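PDB 4RAJ: heme oxygenase from Chlamydomonas reinhardtii, which probably catalyses the oxygen-dependent opening of heme to biliverdin, with release of iron and carbon monoxide, as heme oxygenases do. Local coordinates for residues R95-Y106 with L168-Y179. Numbering follows the deposited sequence.
Sequences RAPGFKQDVQHY and LPDDVGTAAFDY
Two bends in the Arg95 side chain, at chi2 (-67°) and chi3 (89°), turn its guanidinium back onto the loop 168-179, where it stacks on the face of the Tyr179 ring, a cation-pi contact with centres 3.8 Å apart. Within the guanidinium plane, NH1 donates to Asp178 O at 2.8 Å and to Ala176 O at 2.9 Å, the latter met from above its carbonyl plane; NH2 adds a more bent bond to Asp178 O. With an alanine in its place, both carbonyls would probably lose these donors and the Tyr179 ring the group stacked on it. One helical turn on, Gly98 lets the loop come close, its CA 4.1 Å from that of Ala176, and the Ala176 methyl sits over the centre of the Phe99 ring. Asp102 receives the successive amides Ala175 N, on the syn lone pair of OD1, and Ala176 N, which reaches OD2 from above the carboxylate plane at 2.8 Å. A water on each oxygen continues to Gly173. Farther along, Tyr106 OH donates to Gly173 O, while Val172 CG1 packs over the His105 ring face. Side chains of 95-106 thus hold the link between helices 155-165 and 184-200 by its backbone N-H and C=O groups, and the paired amides probably stabilise the negative charge of the buried Asp102.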
loop_
_atom_site.group_PDB
_atom_site.type_symbol
_atom_site.label_atom_id
_atom_site.label_comp_id
_atom_site.label_asym_id
_atom_site.label_seq_id
_atom_site.Cartn_x
_atom_site.Cartn_y
_atom_site.Cartn_z
ATOM N N ARG A 95 -3.952 -6.185 -2.454
ATOM C CA ARG A 95 -4.793 -5.629 -1.402
ATOM C C ARG A 95 -6.085 -4.971 -1.894
ATOM O O ARG A 95 -6.993 -4.774 -1.095
ATOM C CB ARG A 95 -4.018 -4.558 -0.596
ATOM C CG ARG A 95 -2.804 -5.047 0.185
ATOM C CD ARG A 95 -3.245 -5.981 1.337
ATOM N NE ARG A 95 -3.310 -7.376 0.903
ATOM C CZ ARG A 95 -3.937 -8.348 1.573
ATOM N NH1 ARG A 95 -4.561 -8.073 2.711
ATOM N NH2 ARG A 95 -3.948 -9.596 1.098
ATOM N N ALA A 96 -6.166 -4.569 -3.161
ATOM C CA ALA A 96 -7.334 -3.752 -3.576
ATOM C C ALA A 96 -8.683 -4.483 -3.347
ATOM O O ALA A 96 -9.652 -3.863 -2.892
ATOM C CB ALA A 96 -7.207 -3.308 -5.037
ATOM N N PRO A 97 -8.747 -5.797 -3.633
ATOM C CA PRO A 97 -10.039 -6.430 -3.338
ATOM C C PRO A 97 -10.388 -6.446 -1.850
ATOM O O PRO A 97 -11.557 -6.245 -1.516
ATOM C CB PRO A 97 -9.859 -7.856 -3.863
ATOM C CG PRO A 97 -8.840 -7.724 -4.941
ATOM C CD PRO A 97 -7.871 -6.705 -4.402
ATOM N N GLY A 98 -9.400 -6.668 -0.982
ATOM C CA GLY A 98 -9.608 -6.573 0.457
ATOM C C GLY A 98 -10.069 -5.186 0.917
ATOM O O GLY A 98 -10.994 -5.052 1.736
ATOM N N PHE A 99 -9.434 -4.143 0.394
ATOM C CA PHE A 99 -9.881 -2.777 0.703
ATOM C C PHE A 99 -11.309 -2.545 0.232
ATOM O O PHE A 99 -12.121 -1.957 0.928
ATOM C CB PHE A 99 -8.969 -1.729 0.050
ATOM C CG PHE A 99 -7.749 -1.385 0.869
ATOM C CD1 PHE A 99 -6.589 -2.138 0.737
ATOM C CD2 PHE A 99 -7.759 -0.302 1.752
ATOM C CE1 PHE A 99 -5.470 -1.831 1.470
ATOM C CE2 PHE A 99 -6.651 0.010 2.489
ATOM C CZ PHE A 99 -5.496 -0.756 2.349
ATOM N N LYS A 100 -11.619 -3.000 -0.969
ATOM C CA LYS A 100 -12.958 -2.774 -1.494
ATOM C C LYS A 100 -13.993 -3.494 -0.633
ATOM O O LYS A 100 -15.048 -2.945 -0.351
ATOM C CB LYS A 100 -13.069 -3.235 -2.949
ATOM C CG LYS A 100 -14.273 -2.629 -3.664
ATOM C CD LYS A 100 -14.553 -3.308 -5.000
ATOM C CE LYS A 100 -15.502 -2.454 -5.830
ATOM N NZ LYS A 100 -15.987 -3.194 -7.028
ATOM N N GLN A 101 -13.688 -4.716 -0.203
ATOM C CA GLN A 101 -14.593 -5.445 0.685
ATOM C C GLN A 101 -14.882 -4.670 1.969
ATOM O O GLN A 101 -16.035 -4.570 2.407
ATOM C CB GLN A 101 -14.012 -6.824 1.028
ATOM C CG GLN A 101 -14.169 -7.825 -0.090
ATOM C CD GLN A 101 -13.304 -9.057 0.113
ATOM O OE1 GLN A 101 -13.220 -9.593 1.221
ATOM N NE2 GLN A 101 -12.660 -9.514 -0.958
ATOM N N ASP A 102 -13.836 -4.130 2.579
ATOM C CA ASP A 102 -14.000 -3.364 3.813
ATOM C C ASP A 102 -14.819 -2.095 3.583
ATOM O O ASP A 102 -15.731 -1.781 4.352
ATOM C CB ASP A 102 -12.640 -3.001 4.405
ATOM C CG ASP A 102 -11.973 -4.177 5.078
ATOM O OD1 ASP A 102 -12.650 -5.225 5.281
ATOM O OD2 ASP A 102 -10.772 -4.042 5.415
ATOM N N VAL A 103 -14.495 -1.365 2.526
ATOM C CA VAL A 103 -15.229 -0.140 2.229
ATOM C C VAL A 103 -16.725 -0.427 2.007
ATOM O O VAL A 103 -17.581 0.301 2.515
ATOM C CB VAL A 103 -14.624 0.579 1.002
ATOM C CG1 VAL A 103 -15.544 1.686 0.495
ATOM C CG2 VAL A 103 -13.233 1.146 1.362
ATOM N N GLN A 104 -17.042 -1.481 1.253
ATOM C CA GLN A 104 -18.451 -1.822 1.053
ATOM C C GLN A 104 -19.080 -2.260 2.371
ATOM O O GLN A 104 -20.225 -1.893 2.674
ATOM C CB GLN A 104 -18.607 -2.903 -0.017
ATOM C CG GLN A 104 -18.251 -2.395 -1.411
ATOM C CD GLN A 104 -18.601 -3.395 -2.519
ATOM O OE1 GLN A 104 -17.717 -3.971 -3.165
ATOM N NE2 GLN A 104 -19.889 -3.591 -2.741
ATOM N N HIS A 105 -18.330 -3.007 3.174
ATOM C CA HIS A 105 -18.855 -3.448 4.469
ATOM C C HIS A 105 -19.264 -2.283 5.373
ATOM O O HIS A 105 -20.381 -2.248 5.920
ATOM C CB HIS A 105 -17.843 -4.316 5.225
ATOM C CG HIS A 105 -18.332 -4.707 6.590
ATOM N ND1 HIS A 105 -17.829 -4.164 7.750
ATOM C CD2 HIS A 105 -19.342 -5.526 6.963
ATOM C CE1 HIS A 105 -18.487 -4.659 8.787
ATOM N NE2 HIS A 105 -19.399 -5.497 8.336
ATOM N N TYR A 106 -18.367 -1.318 5.537
ATOM C CA TYR A 106 -18.637 -0.234 6.475
ATOM C C TYR A 106 -19.646 0.771 5.953
ATOM O O TYR A 106 -20.482 1.262 6.713
ATOM C CB TYR A 106 -17.334 0.478 6.830
ATOM C CG TYR A 106 -16.417 -0.332 7.705
ATOM C CD1 TYR A 106 -16.734 -0.561 9.039
ATOM C CD2 TYR A 106 -15.232 -0.876 7.208
ATOM C CE1 TYR A 106 -15.904 -1.296 9.855
ATOM C CE2 TYR A 106 -14.392 -1.624 8.027
ATOM C CZ TYR A 106 -14.743 -1.826 9.355
ATOM O OH TYR A 106 -13.937 -2.562 10.198
ATOM N N LEU A 168 -15.703 -6.285 15.758
ATOM C CA LEU A 168 -15.915 -7.016 14.515
ATOM C C LEU A 168 -15.923 -8.524 14.703
ATOM O O LEU A 168 -15.124 -9.054 15.474
ATOM C CB LEU A 168 -14.827 -6.648 13.506
ATOM C CG LEU A 168 -14.678 -5.176 13.136
ATOM C CD1 LEU A 168 -13.434 -4.994 12.267
ATOM C CD2 LEU A 168 -15.924 -4.672 12.417
ATOM N N PRO A 169 -16.802 -9.225 13.964
ATOM C CA PRO A 169 -16.669 -10.679 13.787
ATOM C C PRO A 169 -15.285 -11.034 13.242
ATOM O O PRO A 169 -14.621 -10.193 12.636
ATOM C CB PRO A 169 -17.757 -11.020 12.765
ATOM C CG PRO A 169 -18.717 -9.882 12.818
ATOM C CD PRO A 169 -17.931 -8.667 13.199
ATOM N N ASP A 170 -14.846 -12.267 13.439
ATOM C CA ASP A 170 -13.470 -12.606 13.100
ATOM C C ASP A 170 -13.198 -12.627 11.592
ATOM O O ASP A 170 -12.043 -12.616 11.173
ATOM C CB ASP A 170 -13.097 -13.959 13.714
ATOM C CG ASP A 170 -11.615 -14.063 14.036
ATOM O OD1 ASP A 170 -10.936 -13.014 14.048
ATOM O OD2 ASP A 170 -11.130 -15.189 14.287
ATOM N N ASP A 171 -14.255 -12.636 10.780
ATOM C CA ASP A 171 -14.105 -12.813 9.332
ATOM C C ASP A 171 -14.676 -11.658 8.509
ATOM O O ASP A 171 -14.888 -11.791 7.299
ATOM C CB ASP A 171 -14.773 -14.116 8.897
ATOM C CG ASP A 171 -16.232 -14.177 9.302
ATOM O OD1 ASP A 171 -16.578 -13.600 10.357
ATOM O OD2 ASP A 171 -17.032 -14.790 8.562
ATOM N N VAL A 172 -14.946 -10.532 9.165
ATOM C CA VAL A 172 -15.497 -9.360 8.491
ATOM C C VAL A 172 -14.821 -8.083 8.980
ATOM O O VAL A 172 -14.467 -7.979 10.166
ATOM C CB VAL A 172 -17.019 -9.218 8.736
ATOM C CG1 VAL A 172 -17.611 -8.234 7.762
ATOM C CG2 VAL A 172 -17.724 -10.554 8.621
ATOM N N GLY A 173 -14.628 -7.115 8.086
ATOM C CA GLY A 173 -14.223 -5.786 8.528
ATOM C C GLY A 173 -12.745 -5.460 8.502
ATOM O O GLY A 173 -12.374 -4.293 8.657
ATOM N N THR A 174 -11.893 -6.471 8.324
ATOM C CA THR A 174 -10.461 -6.197 8.193
ATOM C C THR A 174 -9.856 -6.895 6.993
ATOM O O THR A 174 -8.696 -7.318 7.036
ATOM C CB THR A 174 -9.671 -6.609 9.469
ATOM O OG1 THR A 174 -9.726 -8.033 9.656
ATOM C CG2 THR A 174 -10.233 -5.899 10.717
ATOM N N ALA A 175 -10.633 -7.021 5.916
ATOM C CA ALA A 175 -10.162 -7.743 4.733
ATOM C C ALA A 175 -8.952 -7.059 4.085
ATOM O O ALA A 175 -8.126 -7.722 3.455
ATOM C CB ALA A 175 -11.295 -7.905 3.714
ATOM N N ALA A 176 -8.843 -5.745 4.261
ATOM C CA ALA A 176 -7.684 -4.994 3.768
ATOM C C ALA A 176 -6.382 -5.522 4.363
ATOM O O ALA A 176 -5.322 -5.434 3.737
ATOM C CB ALA A 176 -7.837 -3.504 4.090
ATOM N N PHE A 177 -6.477 -6.057 5.580
ATOM C CA PHE A 177 -5.320 -6.517 6.346
ATOM C C PHE A 177 -5.270 -8.045 6.533
ATOM O O PHE A 177 -4.423 -8.553 7.275
ATOM C CB PHE A 177 -5.326 -5.839 7.718
ATOM C CG PHE A 177 -5.450 -4.339 7.639
ATOM C CD1 PHE A 177 -4.375 -3.569 7.235
ATOM C CD2 PHE A 177 -6.645 -3.706 7.957
ATOM C CE1 PHE A 177 -4.495 -2.191 7.152
ATOM C CE2 PHE A 177 -6.767 -2.329 7.882
ATOM C CZ PHE A 177 -5.696 -1.571 7.478
ATOM N N ASP A 178 -6.161 -8.770 5.867
ATOM C CA ASP A 178 -6.221 -10.223 6.040
ATOM C C ASP A 178 -5.376 -10.978 5.007
ATOM O O ASP A 178 -5.267 -10.566 3.846
ATOM C CB ASP A 178 -7.663 -10.728 5.957
ATOM C CG ASP A 178 -8.522 -10.288 7.139
ATOM O OD1 ASP A 178 -7.991 -9.861 8.197
ATOM O OD2 ASP A 178 -9.751 -10.362 6.997
ATOM N N TYR A 179 -4.798 -12.094 5.445
ATOM C CA TYR A 179 -4.017 -12.970 4.579
ATOM C C TYR A 179 -4.450 -14.399 4.836
ATOM O O TYR A 179 -3.793 -15.136 5.567
ATOM C CB TYR A 179 -2.512 -12.797 4.833
ATOM C CG TYR A 179 -2.053 -11.393 4.467
ATOM C CD1 TYR A 179 -2.209 -10.338 5.369
ATOM C CD2 TYR A 179 -1.491 -11.121 3.227
ATOM C CE1 TYR A 179 -1.823 -9.038 5.040
ATOM C CE2 TYR A 179 -1.091 -9.818 2.885
ATOM C CZ TYR A 179 -1.265 -8.788 3.800
ATOM O OH TYR A 179 -0.892 -7.494 3.489
HETATM O O HOH W 1 -10.470 -2.644 7.830
HETATM O O HOH W 2 -14.871 -6.838 5.282
#